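Local coordinates for protein amide synthase (Vibrio cholerae, PDB 1L5A) that is a stand-alone condensation enzyme of nonribosomal peptide synthesis, an amide synthase that probably forms an amide bond in making the siderophore vibriobactin, at residues 82-93 against 111-121. Numbering follows the deposited sequence.
Sequences AEPLAWRQIEQD and YRLSHSEHLIY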
# COMPACT_ATOMS: atom_id res chain seq x y z
N ALA A 82 -52.36 16.86 -8.87
CA ALA A 82 -51.38 15.95 -8.29
C ALA A 82 -49.98 16.54 -8.30
O ALA A 82 -49.32 16.62 -7.25
CB ALA A 82 -51.39 14.63 -9.03
N GLU A 83 -49.51 16.97 -9.47
CA GLU A 83 -48.19 17.54 -9.58
C GLU A 83 -48.02 18.78 -8.70
O GLU A 83 -47.11 18.84 -7.87
CB GLU A 83 -47.88 17.88 -11.03
CG GLU A 83 -47.70 16.67 -11.92
CD GLU A 83 -46.71 16.93 -13.02
OE1 GLU A 83 -45.54 17.22 -12.68
OE2 GLU A 83 -47.08 16.85 -14.20
N PRO A 84 -48.89 19.78 -8.87
CA PRO A 84 -48.74 20.97 -8.03
C PRO A 84 -48.78 20.61 -6.54
O PRO A 84 -48.10 21.23 -5.72
CB PRO A 84 -49.93 21.82 -8.46
CG PRO A 84 -49.96 21.57 -9.93
CD PRO A 84 -49.80 20.05 -9.99
N LEU A 85 -49.57 19.60 -6.20
CA LEU A 85 -49.66 19.21 -4.81
C LEU A 85 -48.30 18.67 -4.34
O LEU A 85 -47.81 19.02 -3.26
CB LEU A 85 -50.75 18.15 -4.61
CG LEU A 85 -51.57 18.28 -3.32
CD1 LEU A 85 -50.64 18.62 -2.12
CD2 LEU A 85 -52.63 19.39 -3.51
N ALA A 86 -47.68 17.82 -5.17
CA ALA A 86 -46.39 17.25 -4.83
C ALA A 86 -45.33 18.36 -4.70
O ALA A 86 -44.63 18.44 -3.68
CB ALA A 86 -45.99 16.21 -5.87
N TRP A 87 -45.23 19.22 -5.72
CA TRP A 87 -44.25 20.30 -5.67
C TRP A 87 -44.40 21.33 -4.55
O TRP A 87 -43.42 21.97 -4.18
CB TRP A 87 -44.14 21.01 -7.02
CG TRP A 87 -43.39 20.16 -7.99
CD1 TRP A 87 -43.91 19.27 -8.89
CD2 TRP A 87 -41.96 20.04 -8.09
NE1 TRP A 87 -42.90 18.60 -9.54
CE2 TRP A 87 -41.69 19.05 -9.07
CE3 TRP A 87 -40.88 20.67 -7.45
CZ2 TRP A 87 -40.39 18.68 -9.43
CZ3 TRP A 87 -39.60 20.29 -7.80
CH2 TRP A 87 -39.36 19.31 -8.79
N ARG A 88 -45.60 21.50 -3.99
CA ARG A 88 -45.74 22.46 -2.90
C ARG A 88 -45.03 21.88 -1.70
O ARG A 88 -44.42 22.60 -0.92
CB ARG A 88 -47.21 22.68 -2.50
CG ARG A 88 -48.07 23.39 -3.50
CD ARG A 88 -49.52 23.38 -3.03
NE ARG A 88 -50.39 24.04 -4.00
CZ ARG A 88 -51.72 23.95 -4.00
NH1 ARG A 88 -52.33 23.24 -3.06
NH2 ARG A 88 -52.43 24.58 -4.92
N GLN A 89 -45.14 20.56 -1.53
CA GLN A 89 -44.52 19.91 -0.39
C GLN A 89 -43.03 19.80 -0.58
O GLN A 89 -42.27 19.80 0.39
CB GLN A 89 -45.15 18.54 -0.16
CG GLN A 89 -46.64 18.58 0.17
CD GLN A 89 -47.18 17.23 0.51
OE1 GLN A 89 -47.03 16.76 1.63
NE2 GLN A 89 -47.80 16.58 -0.47
N ILE A 90 -42.58 19.71 -1.83
CA ILE A 90 -41.16 19.63 -2.06
C ILE A 90 -40.54 20.99 -1.71
O ILE A 90 -39.50 21.06 -1.05
CB ILE A 90 -40.84 19.23 -3.51
CG1 ILE A 90 -41.19 17.76 -3.72
CG2 ILE A 90 -39.37 19.50 -3.82
CD1 ILE A 90 -40.90 17.21 -5.10
N GLU A 91 -41.20 22.06 -2.14
CA GLU A 91 -40.70 23.40 -1.86
C GLU A 91 -40.79 23.64 -0.38
O GLU A 91 -39.95 24.30 0.21
CB GLU A 91 -41.53 24.45 -2.60
CG GLU A 91 -41.09 25.89 -2.39
CD GLU A 91 -39.66 26.17 -2.85
OE1 GLU A 91 -39.18 25.55 -3.83
OE2 GLU A 91 -39.01 27.05 -2.24
N GLN A 92 -41.82 23.08 0.25
CA GLN A 92 -41.96 23.26 1.68
C GLN A 92 -40.70 22.76 2.37
O GLN A 92 -40.14 23.44 3.23
CB GLN A 92 -43.19 22.51 2.19
CG GLN A 92 -43.39 22.60 3.69
CD GLN A 92 -43.50 24.03 4.18
OE1 GLN A 92 -44.40 24.77 3.77
NE2 GLN A 92 -42.58 24.43 5.05
N ASP A 93 -40.23 21.58 2.00
CA ASP A 93 -39.04 21.04 2.64
C ASP A 93 -37.80 21.89 2.31
O ASP A 93 -36.95 22.11 3.17
CB ASP A 93 -38.82 19.58 2.25
CG ASP A 93 -37.55 19.01 2.84
OD1 ASP A 93 -36.54 18.97 2.11
OD2 ASP A 93 -37.57 18.60 4.02
N TYR A 111 -44.02 10.22 -4.58
CA TYR A 111 -45.36 10.54 -5.05
C TYR A 111 -45.78 9.76 -6.27
O TYR A 111 -45.09 9.75 -7.29
CB TYR A 111 -45.49 12.02 -5.42
CG TYR A 111 -45.13 12.96 -4.32
CD1 TYR A 111 -43.85 13.51 -4.24
CD2 TYR A 111 -46.05 13.29 -3.34
CE1 TYR A 111 -43.49 14.36 -3.19
CE2 TYR A 111 -45.71 14.13 -2.28
CZ TYR A 111 -44.42 14.66 -2.22
OH TYR A 111 -44.06 15.42 -1.14
N ARG A 112 -46.93 9.12 -6.17
CA ARG A 112 -47.48 8.42 -7.32
C ARG A 112 -48.41 9.49 -7.90
O ARG A 112 -49.44 9.82 -7.32
CB ARG A 112 -48.27 7.18 -6.87
CG ARG A 112 -48.92 6.39 -8.01
CD ARG A 112 -49.53 5.08 -7.52
NE ARG A 112 -50.60 4.60 -8.40
CZ ARG A 112 -50.47 3.64 -9.31
NH1 ARG A 112 -49.31 3.02 -9.50
NH2 ARG A 112 -51.52 3.32 -10.06
N LEU A 113 -48.01 10.07 -9.03
CA LEU A 113 -48.80 11.11 -9.66
C LEU A 113 -49.89 10.48 -10.51
O LEU A 113 -51.03 10.94 -10.52
CB LEU A 113 -47.89 11.97 -10.53
CG LEU A 113 -46.74 12.63 -9.76
CD1 LEU A 113 -45.76 13.28 -10.73
CD2 LEU A 113 -47.31 13.65 -8.80
N SER A 114 -49.52 9.42 -11.23
CA SER A 114 -50.44 8.68 -12.07
C SER A 114 -49.88 7.26 -12.08
O SER A 114 -48.86 7.00 -11.46
CB SER A 114 -50.46 9.28 -13.47
OG SER A 114 -49.54 8.63 -14.33
N HIS A 115 -50.52 6.32 -12.76
CA HIS A 115 -49.99 4.96 -12.76
C HIS A 115 -48.66 4.88 -13.52
O HIS A 115 -47.89 3.94 -13.32
CB HIS A 115 -51.00 3.98 -13.35
CG HIS A 115 -51.20 4.13 -14.83
ND1 HIS A 115 -51.73 5.26 -15.40
CD2 HIS A 115 -50.95 3.28 -15.86
CE1 HIS A 115 -51.81 5.11 -16.71
NE2 HIS A 115 -51.34 3.91 -17.02
N SER A 116 -48.37 5.86 -14.36
CA SER A 116 -47.13 5.84 -15.14
C SER A 116 -46.19 7.00 -14.78
O SER A 116 -45.17 7.24 -15.45
CB SER A 116 -47.46 5.94 -16.62
OG SER A 116 -48.20 7.13 -16.85
N GLU A 117 -46.52 7.71 -13.70
CA GLU A 117 -45.72 8.85 -13.29
C GLU A 117 -45.43 8.85 -11.79
O GLU A 117 -46.36 8.88 -10.96
CB GLU A 117 -46.44 10.16 -13.67
CG GLU A 117 -46.66 10.40 -15.17
CD GLU A 117 -45.36 10.40 -16.02
OE1 GLU A 117 -44.26 10.72 -15.51
OE2 GLU A 117 -45.45 10.10 -17.23
N HIS A 118 -44.15 8.84 -11.44
CA HIS A 118 -43.73 8.87 -10.03
C HIS A 118 -42.69 9.97 -9.79
O HIS A 118 -41.85 10.27 -10.66
CB HIS A 118 -43.13 7.52 -9.59
CG HIS A 118 -44.14 6.43 -9.44
ND1 HIS A 118 -44.68 5.76 -10.51
CD2 HIS A 118 -44.75 5.92 -8.33
CE1 HIS A 118 -45.58 4.89 -10.08
NE2 HIS A 118 -45.63 4.97 -8.76
N LEU A 119 -42.74 10.55 -8.60
CA LEU A 119 -41.80 11.59 -8.24
C LEU A 119 -41.12 11.26 -6.93
O LEU A 119 -41.78 11.12 -5.90
CB LEU A 119 -42.52 12.93 -8.09
CG LEU A 119 -41.57 14.12 -7.98
CD1 LEU A 119 -40.71 14.17 -9.23
CD2 LEU A 119 -42.36 15.41 -7.82
N ILE A 120 -39.80 11.12 -6.98
CA ILE A 120 -39.00 10.83 -5.79
C ILE A 120 -38.18 12.06 -5.43
O ILE A 120 -37.48 12.62 -6.28
CB ILE A 120 -38.01 9.70 -6.04
CG1 ILE A 120 -38.75 8.38 -6.23
CG2 ILE A 120 -37.05 9.60 -4.87
CD1 ILE A 120 -37.91 7.34 -6.92
N TYR A 121 -38.26 12.44 -4.17
CA TYR A 121 -37.54 13.60 -3.68
C TYR A 121 -36.63 13.16 -2.54
O TYR A 121 -37.08 12.60 -1.54
CB TYR A 121 -38.53 14.67 -3.19
CG TYR A 121 -37.90 15.82 -2.45
CD1 TYR A 121 -37.13 16.79 -3.13
CD2 TYR A 121 -38.05 15.96 -1.08
CE1 TYR A 121 -36.54 17.87 -2.43
CE2 TYR A 121 -37.47 17.02 -0.38
CZ TYR A 121 -36.72 17.97 -1.06
OH TYR A 121 -36.16 19.01 -0.35
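Ala86 sits squarely over one face of the Tyr111 ring, its CB 3.7 Å from the ring centroid and 13° off the normal, a CH-pi contact at the heart of the interface. Leu113 is packed under Ala82 and Ala86 through its CD2. One turn on from Ala86, Ile90 splits its branches. With CG1 beside the backbone N (chi1 -72°), Ile90 CD1 runs out to meet Leu119 CD2 tip to tip at 3.6 Å, while Ile90 CG2 lies over a face of Tyr121, 3.9 Å from that ring's centroid. The Tyr121 hydroxyl points at Asp93 OD1, but that oxygen's position is unsure and the bond doubtful; the firmer partner of Asp93 is Arg123, in a salt bridge to OD2. Tyr111 OH passes beside Gln89 CB and is hydrogen-bonded to Gln109.

Along the flank of the helix that carries Glu83 and Trp87 the packing thins. The exposed Glu83 only brushes Leu113, Glu83 CG to Leu113 CD1 4.1 Å. The partly exposed Trp87 crosses Leu119 at about a right angle, Trp87 NE1 to Leu119 CD2 3.7 Å. The helix axis runs nearly antiparallel to strand 111-114, as expected where helix 82-94 packs on its own sheet in the beta-alpha-beta unit 72-75, 82-94, 107-114 of this condensation-domain fold.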